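Local coordinates for protein CofB (Escherichia coli, PDB 5AX6) that is the homotrimeric minor pilin of the type IVb pilus CFA/III of enterotoxigenic strains and probably takes part in assembly of that pilus, at residues H398-A403 with T483-T488; N384-P389 with S451-T456; N327-E332 with L343-N348. All coordinates share one frame; numbering follows the deposited sequence.

In the fold
Contacts 1 and 3 are buried and belong to the same antiparallel sheet: strand 478-487 of contact 1 neighbours strand 341-353 of contact 3. Contact 2, partly buried, belongs to another sheet and reaches contact 1 through the Cys388-Cys486 disulfide, through Gln386 NE2, which bonds Arg400 O, and by packing of Trp453 on Leu401. The comparison illustrates how a beta domain is knit both within its sheets and between them. Contact 1 is a regular ladder with an arginine laid over a tryptophan; contact 2 relies largely on side-chain hydrogen bonds at the end of a strand and in the loop after it. All three reach neighbouring subunits, contact 3 with an arginine bonded across the interface.

Contact 1. Residues H398-A403 with T483-T488; sequences HPRLSA and TTWCST
Arg400 lies over one face of the Trp485 indole: its CB stands above the middle of the six-membered ring, 3.5 Å from the centroid, as a CH-pi contact. At the indole's edge, in its plane, sits Ser402, with OG 3.9 Å from Trp485 CH2. The guanidinium has a tryptophan atom over the centre of one of its own faces, CZ2, 3.6 Å from Arg400 CZ. The two planes are 52° apart, a tilted approach and not a flat stack. The chain bends at chi2, which takes CD off the ring, and again at chi3 (-49°), which turns NE back toward it, while the polar end is engaged elsewhere, NE with Gln491 OE1 and NH1 with Glu489 O. The third flat group, the His398 imidazole, meets Thr488 O at its edge, CD2 lying 3.6 Å from that oxygen. A water links the same two residues, donating to Thr488 O at 2.9 Å and accepting a weak bond from His398 NE2.

The face of the sheet that carries Pro399, Leu401, Thr484 and Cys486 is mainly apolar. Leu401 and Thr484 run side by side, CD1 and CG2 3.8 Å apart, and Cys486 SG, beside Pro399, is tied by a disulfide to Cys388.

Six backbone hydrogen bonds, two at each of the pairs His398-Ser487, Arg400-Trp485 and Ser402-Thr483, join the strands; Arg400 N to Trp485 O, at 2.7 Å, is among the shortest. This is a regular antiparallel beta ladder between strand 478-487 and strand 398-409, the latter at one end of the chain's own four-stranded sheet in the C-terminal domain.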
# COMPACT_ATOMS: atom_id res chain seq x y z
N HIS A 398 -31.24 -2.54 2.95
CA HIS A 398 -32.33 -3.49 3.08
C HIS A 398 -32.10 -4.71 2.20
O HIS A 398 -31.70 -4.56 1.05
CB HIS A 398 -33.66 -2.86 2.69
CG HIS A 398 -33.90 -1.52 3.31
ND1 HIS A 398 -34.21 -1.36 4.63
CD2 HIS A 398 -33.88 -0.28 2.77
CE1 HIS A 398 -34.37 -0.07 4.89
NE2 HIS A 398 -34.18 0.60 3.78
N PRO A 399 -32.38 -5.91 2.72
CA PRO A 399 -32.42 -7.09 1.84
C PRO A 399 -33.52 -6.95 0.80
O PRO A 399 -34.60 -6.44 1.11
CB PRO A 399 -32.71 -8.25 2.79
CG PRO A 399 -33.27 -7.62 4.03
CD PRO A 399 -32.68 -6.24 4.12
N ARG A 400 -33.24 -7.38 -0.43
CA ARG A 400 -34.17 -7.23 -1.53
C ARG A 400 -34.32 -8.56 -2.24
O ARG A 400 -33.39 -9.37 -2.26
CB ARG A 400 -33.67 -6.16 -2.52
CG ARG A 400 -33.51 -4.74 -1.93
CD ARG A 400 -34.87 -4.12 -1.59
NE ARG A 400 -35.76 -4.26 -2.74
CZ ARG A 400 -35.78 -3.44 -3.79
NH1 ARG A 400 -34.99 -2.38 -3.83
NH2 ARG A 400 -36.61 -3.69 -4.79
N LEU A 401 -35.48 -8.78 -2.83
CA LEU A 401 -35.69 -9.97 -3.64
C LEU A 401 -36.72 -9.66 -4.71
O LEU A 401 -37.73 -9.02 -4.44
CB LEU A 401 -36.14 -11.16 -2.76
CG LEU A 401 -36.31 -12.52 -3.45
CD1 LEU A 401 -36.07 -13.68 -2.49
CD2 LEU A 401 -37.68 -12.66 -4.13
N SER A 402 -36.44 -10.10 -5.94
CA SER A 402 -37.41 -10.02 -7.03
C SER A 402 -37.49 -11.37 -7.72
O SER A 402 -36.61 -12.21 -7.55
CB SER A 402 -37.02 -8.94 -8.04
OG SER A 402 -37.58 -7.69 -7.67
N ALA A 403 -38.57 -11.58 -8.47
CA ALA A 403 -38.76 -12.82 -9.21
C ALA A 403 -39.25 -12.48 -10.62
O ALA A 403 -40.19 -11.70 -10.78
CB ALA A 403 -39.76 -13.73 -8.50
N THR A 483 -33.84 -12.90 -8.08
CA THR A 483 -32.69 -12.02 -7.88
C THR A 483 -32.69 -11.54 -6.45
O THR A 483 -33.71 -11.06 -5.96
CB THR A 483 -32.73 -10.79 -8.82
OG1 THR A 483 -32.92 -11.21 -10.17
CG2 THR A 483 -31.42 -10.00 -8.72
N THR A 484 -31.55 -11.64 -5.77
CA THR A 484 -31.43 -11.18 -4.40
C THR A 484 -30.26 -10.22 -4.29
O THR A 484 -29.21 -10.43 -4.90
CB THR A 484 -31.23 -12.36 -3.43
OG1 THR A 484 -29.99 -13.03 -3.71
CG2 THR A 484 -32.39 -13.35 -3.53
N TRP A 485 -30.43 -9.15 -3.50
CA TRP A 485 -29.36 -8.17 -3.34
C TRP A 485 -29.70 -7.31 -2.12
O TRP A 485 -30.73 -7.52 -1.49
CB TRP A 485 -29.19 -7.31 -4.61
CG TRP A 485 -30.27 -6.29 -4.91
CD1 TRP A 485 -30.16 -4.93 -4.78
CD2 TRP A 485 -31.60 -6.54 -5.41
NE1 TRP A 485 -31.34 -4.33 -5.16
CE2 TRP A 485 -32.24 -5.28 -5.54
CE3 TRP A 485 -32.31 -7.69 -5.76
CZ2 TRP A 485 -33.56 -5.15 -6.00
CZ3 TRP A 485 -33.63 -7.56 -6.21
CH2 TRP A 485 -34.23 -6.29 -6.33
N CYS A 486 -28.83 -6.37 -1.77
CA CYS A 486 -29.17 -5.43 -0.70
C CYS A 486 -29.12 -4.03 -1.26
O CYS A 486 -28.32 -3.75 -2.17
CB CYS A 486 -28.20 -5.56 0.50
SG CYS A 486 -28.30 -7.13 1.37
N SER A 487 -29.93 -3.13 -0.72
CA SER A 487 -30.05 -1.79 -1.28
C SER A 487 -30.59 -0.79 -0.26
O SER A 487 -31.31 -1.16 0.66
CB SER A 487 -30.98 -1.82 -2.50
OG SER A 487 -31.06 -0.55 -3.13
N THR A 488 -30.24 0.48 -0.45
CA THR A 488 -30.88 1.55 0.31
C THR A 488 -32.31 1.78 -0.18
O THR A 488 -33.12 2.38 0.51
CB THR A 488 -30.10 2.85 0.22
OG1 THR A 488 -29.81 3.13 -1.16
CG2 THR A 488 -28.80 2.73 0.99
O HOH W 1 -32.21 3.16 3.16

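Contact 2. Residues N384-P389 with S451-T456; sequences NVQDCP and SKWYIT
Three hydrogen bonds join Asn384, Val385 and Gln386 to Lys452, Ser451 and Trp453, and two of them are made by side chains alone. Trp453 NE1 points almost straight (177°) at Gln386 OE1, 2.9 Å away and in the indole plane. Chi1 (62°) sets CG of the glutamine between the backbone N and the carbonyl carbon, and a bend at chi2 (-89°) places CD, whose amide meets the indole and is held from the other end too, NE2 donating to Arg400 O. Lys452 and Asn384 lie side by side, pointing the same way, and NZ donates to OD1 over 2.7 Å. The backbone bond, Val385 N to Ser451 O, measures 2.8 Å, and Asn384 CA makes a CA-H...O contact with the same oxygen.

Here a strand pairing gives out: Asn384, facing Lys452 as an antiparallel non-hydrogen-bonded pair, is the last residue of strand 381-384, which pairs with strand 452-463, and the chain beyond it is loop.

Van der Waals contacts centre on Val385, which crosses Trp453 at about a right angle. Its CG2 lies over one indole face, 4.0 Å from the five-membered ring centroid in a CH-pi contact, and also touches the backbone at Lys452 C, 3.4 Å away. An alanine in place of Trp453 would probably leave Gln386 OE1 without its donor and open a gap beside Val385 CG2. Met335 of the third subunit packs on both Trp453 and Gln386.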
# COMPACT_ATOMS: atom_id res chain seq x y z
N ASN A 384 -34.04 -18.10 3.27
CA ASN A 384 -33.57 -17.28 4.38
C ASN A 384 -33.23 -15.88 3.92
O ASN A 384 -32.63 -15.72 2.86
CB ASN A 384 -32.35 -17.92 5.04
CG ASN A 384 -32.68 -19.23 5.73
OD1 ASN A 384 -33.67 -19.32 6.44
ND2 ASN A 384 -31.87 -20.24 5.50
N VAL A 385 -33.63 -14.88 4.69
CA VAL A 385 -33.31 -13.50 4.35
C VAL A 385 -31.81 -13.29 4.55
O VAL A 385 -31.24 -13.73 5.54
CB VAL A 385 -34.12 -12.49 5.20
CG1 VAL A 385 -33.68 -11.06 4.89
CG2 VAL A 385 -35.61 -12.64 4.91
N GLN A 386 -31.18 -12.64 3.58
CA GLN A 386 -29.73 -12.47 3.61
C GLN A 386 -29.34 -11.40 4.60
O GLN A 386 -30.14 -10.53 4.94
CB GLN A 386 -29.20 -12.10 2.21
CG GLN A 386 -29.76 -10.78 1.67
CD GLN A 386 -31.07 -10.95 0.89
OE1 GLN A 386 -31.91 -11.78 1.24
NE2 GLN A 386 -31.24 -10.16 -0.16
N ASP A 387 -28.09 -11.47 5.08
CA ASP A 387 -27.52 -10.39 5.88
C ASP A 387 -26.86 -9.39 4.95
O ASP A 387 -26.13 -9.78 4.05
CB ASP A 387 -26.49 -10.92 6.88
CG ASP A 387 -27.12 -11.83 7.92
OD1 ASP A 387 -28.19 -11.48 8.44
OD2 ASP A 387 -26.53 -12.89 8.20
N CYS A 388 -27.11 -8.11 5.16
CA CYS A 388 -26.50 -7.11 4.30
C CYS A 388 -25.12 -6.75 4.83
O CYS A 388 -24.86 -6.89 6.02
CB CYS A 388 -27.39 -5.89 4.18
SG CYS A 388 -28.90 -6.31 3.23
N PRO A 389 -24.22 -6.31 3.94
CA PRO A 389 -22.86 -5.97 4.36
C PRO A 389 -22.79 -4.62 5.05
O PRO A 389 -23.80 -3.91 5.14
CB PRO A 389 -22.07 -5.96 3.05
CG PRO A 389 -23.09 -5.60 2.01
CD PRO A 389 -24.39 -6.21 2.48
N SER A 451 -36.85 -13.06 9.14
CA SER A 451 -35.85 -14.08 8.78
C SER A 451 -36.10 -14.87 7.49
O SER A 451 -35.19 -15.52 6.98
CB SER A 451 -35.71 -15.07 9.95
OG SER A 451 -36.91 -15.79 10.14
N LYS A 452 -37.32 -14.82 6.94
CA LYS A 452 -37.62 -15.61 5.75
C LYS A 452 -38.19 -14.77 4.60
O LYS A 452 -38.88 -13.78 4.83
CB LYS A 452 -38.62 -16.73 6.07
CG LYS A 452 -38.18 -17.70 7.16
CD LYS A 452 -37.04 -18.60 6.69
CE LYS A 452 -36.75 -19.71 7.71
NZ LYS A 452 -35.80 -20.73 7.17
N TRP A 453 -37.88 -15.18 3.37
CA TRP A 453 -38.59 -14.72 2.17
C TRP A 453 -39.63 -15.74 1.79
O TRP A 453 -39.34 -16.93 1.75
CB TRP A 453 -37.67 -14.55 0.96
CG TRP A 453 -36.69 -13.41 0.99
CD1 TRP A 453 -35.34 -13.52 1.11
CD2 TRP A 453 -36.97 -12.02 0.83
NE1 TRP A 453 -34.76 -12.28 1.07
CE2 TRP A 453 -35.74 -11.33 0.88
CE3 TRP A 453 -38.14 -11.27 0.63
CZ2 TRP A 453 -35.64 -9.95 0.76
CZ3 TRP A 453 -38.05 -9.90 0.52
CH2 TRP A 453 -36.80 -9.24 0.59
N TYR A 454 -40.84 -15.29 1.45
CA TYR A 454 -41.86 -16.18 0.93
C TYR A 454 -42.27 -15.79 -0.47
O TYR A 454 -42.71 -14.67 -0.68
CB TYR A 454 -43.10 -16.18 1.82
CG TYR A 454 -42.80 -16.49 3.27
CD1 TYR A 454 -42.71 -17.81 3.71
CD2 TYR A 454 -42.60 -15.47 4.18
CE1 TYR A 454 -42.43 -18.09 5.04
CE2 TYR A 454 -42.32 -15.75 5.52
CZ TYR A 454 -42.25 -17.06 5.93
OH TYR A 454 -41.98 -17.34 7.26
N ILE A 455 -42.13 -16.71 -1.42
CA ILE A 455 -42.52 -16.43 -2.78
C ILE A 455 -43.65 -17.37 -3.15
O ILE A 455 -43.51 -18.59 -3.03
CB ILE A 455 -41.36 -16.60 -3.79
CG1 ILE A 455 -40.17 -15.70 -3.40
CG2 ILE A 455 -41.82 -16.18 -5.18
CD1 ILE A 455 -39.04 -16.42 -2.67
N THR A 456 -44.77 -16.79 -3.57
CA THR A 456 -45.94 -17.59 -3.92
C THR A 456 -46.54 -17.07 -5.20
O THR A 456 -46.20 -15.97 -5.64
CB THR A 456 -47.01 -17.56 -2.83
OG1 THR A 456 -47.40 -16.19 -2.60
CG2 THR A 456 -46.46 -18.16 -1.55

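Contact 3. Residues N327-E332 with L343-N348; sequences NILVEE and LRTIPN
Val330 and Arg344 face each other as a hydrogen-bonded pair in a beta hairpin, strand 327-333 with strand 341-353, and their side chains cross at a slant. Val330 CB stands over the centre of one guanidinium face, with CG1 3.7 Å from Arg344 NH1. Glu332 comes to the same group at about a right angle, its carboxylate turned 44° from the guanidinium plane; OE1 is 3.5 Å from NH1 but well out of that plane, so charge alone binds them. The more directed bonds of Arg344 lie elsewhere: NH2 donates to Ile346 O of the second subunit, and NH1 to a water in the guanidinium plane, 2.8 Å away.

Leu329 and Thr345 run side by side, pointing the same way, CD2 to CG2 3.5 Å. Glu331 and Leu343 cross at a slant, and Leu343 CD2 touches Glu331 CB at 3.4 Å. Ile346 meets Ile328 likewise, its CD1 3.7 Å from Ile328 CB.

Past the paired backbones of Val330 and Arg344 the two chains draw apart, and a water joins them, accepting from Ile328 N at 3.0 Å and from Ile346 N at 2.9 Å.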
# COMPACT_ATOMS: atom_id res chain seq x y z
N ASN A 327 -17.09 -7.88 -0.35
CA ASN A 327 -18.41 -7.29 -0.52
C ASN A 327 -18.28 -5.96 -1.22
O ASN A 327 -17.43 -5.15 -0.85
CB ASN A 327 -19.11 -7.10 0.82
CG ASN A 327 -19.33 -8.40 1.53
OD1 ASN A 327 -19.67 -9.40 0.91
ND2 ASN A 327 -19.15 -8.39 2.84
N ILE A 328 -19.09 -5.73 -2.25
CA ILE A 328 -19.02 -4.47 -2.98
C ILE A 328 -20.28 -3.68 -2.75
O ILE A 328 -21.37 -4.24 -2.76
CB ILE A 328 -18.83 -4.68 -4.50
CG1 ILE A 328 -17.53 -5.45 -4.77
CG2 ILE A 328 -18.86 -3.33 -5.23
CD1 ILE A 328 -16.25 -4.75 -4.27
N LEU A 329 -20.10 -2.39 -2.52
CA LEU A 329 -21.20 -1.44 -2.57
C LEU A 329 -21.01 -0.53 -3.75
O LEU A 329 -19.91 -0.02 -3.97
CB LEU A 329 -21.27 -0.61 -1.29
CG LEU A 329 -21.89 -1.31 -0.08
CD1 LEU A 329 -21.90 -0.36 1.12
CD2 LEU A 329 -23.30 -1.77 -0.45
N VAL A 330 -22.08 -0.29 -4.51
CA VAL A 330 -22.04 0.68 -5.60
C VAL A 330 -22.99 1.82 -5.32
O VAL A 330 -24.15 1.58 -4.97
CB VAL A 330 -22.40 0.05 -6.95
CG1 VAL A 330 -22.17 1.05 -8.09
CG2 VAL A 330 -21.57 -1.20 -7.19
N GLU A 331 -22.52 3.05 -5.49
CA GLU A 331 -23.34 4.23 -5.26
C GLU A 331 -23.72 4.90 -6.57
O GLU A 331 -22.89 5.04 -7.47
CB GLU A 331 -22.60 5.24 -4.37
CG GLU A 331 -23.42 6.48 -4.03
CD GLU A 331 -22.59 7.55 -3.33
OE1 GLU A 331 -21.82 8.24 -4.03
OE2 GLU A 331 -22.71 7.70 -2.10
N GLU A 332 -24.98 5.32 -6.69
CA GLU A 332 -25.40 6.08 -7.87
C GLU A 332 -26.59 6.95 -7.52
O GLU A 332 -27.30 6.68 -6.55
CB GLU A 332 -25.78 5.14 -9.04
CG GLU A 332 -27.12 4.44 -8.83
CD GLU A 332 -27.59 3.63 -10.05
OE1 GLU A 332 -26.85 3.54 -11.06
OE2 GLU A 332 -28.71 3.08 -9.97
N LEU A 343 -27.35 3.11 -2.54
CA LEU A 343 -26.33 2.07 -2.54
C LEU A 343 -26.92 0.71 -2.88
O LEU A 343 -28.05 0.40 -2.52
CB LEU A 343 -25.64 2.00 -1.17
CG LEU A 343 -25.03 3.30 -0.66
CD1 LEU A 343 -24.40 3.05 0.71
CD2 LEU A 343 -24.00 3.84 -1.63
N ARG A 344 -26.15 -0.11 -3.60
CA ARG A 344 -26.59 -1.48 -3.88
C ARG A 344 -25.41 -2.44 -3.84
O ARG A 344 -24.26 -2.02 -3.98
CB ARG A 344 -27.26 -1.57 -5.25
CG ARG A 344 -26.30 -1.41 -6.41
CD ARG A 344 -27.06 -1.11 -7.68
NE ARG A 344 -26.19 -1.03 -8.85
CZ ARG A 344 -25.62 0.09 -9.28
NH1 ARG A 344 -25.79 1.23 -8.61
NH2 ARG A 344 -24.86 0.06 -10.37
N THR A 345 -25.71 -3.72 -3.68
CA THR A 345 -24.68 -4.76 -3.69
C THR A 345 -24.80 -5.59 -4.96
O THR A 345 -25.73 -5.41 -5.74
CB THR A 345 -24.80 -5.71 -2.48
OG1 THR A 345 -26.08 -6.35 -2.51
CG2 THR A 345 -24.68 -4.96 -1.17
N ILE A 346 -23.86 -6.50 -5.15
CA ILE A 346 -23.89 -7.42 -6.28
C ILE A 346 -24.96 -8.48 -6.07
O ILE A 346 -24.99 -9.14 -5.02
CB ILE A 346 -22.51 -8.08 -6.45
CG1 ILE A 346 -21.47 -6.99 -6.79
CG2 ILE A 346 -22.56 -9.19 -7.51
CD1 ILE A 346 -20.01 -7.46 -6.57
N PRO A 347 -25.85 -8.65 -7.05
CA PRO A 347 -26.95 -9.60 -6.85
C PRO A 347 -26.53 -11.06 -6.97
O PRO A 347 -25.45 -11.35 -7.50
CB PRO A 347 -27.92 -9.24 -7.97
CG PRO A 347 -27.02 -8.75 -9.07
CD PRO A 347 -25.93 -7.98 -8.36
N ASN A 348 -27.38 -11.96 -6.47
CA ASN A 348 -27.30 -13.38 -6.78
C ASN A 348 -28.54 -13.75 -7.58
O ASN A 348 -29.55 -13.06 -7.51
CB ASN A 348 -27.20 -14.22 -5.51
CG ASN A 348 -26.78 -15.66 -5.80
OD1 ASN A 348 -26.19 -15.96 -6.84
ND2 ASN A 348 -27.08 -16.56 -4.87
O HOH W 2 -21.70 -6.85 -3.25
O HOH W 3 -27.12 2.07 -6.27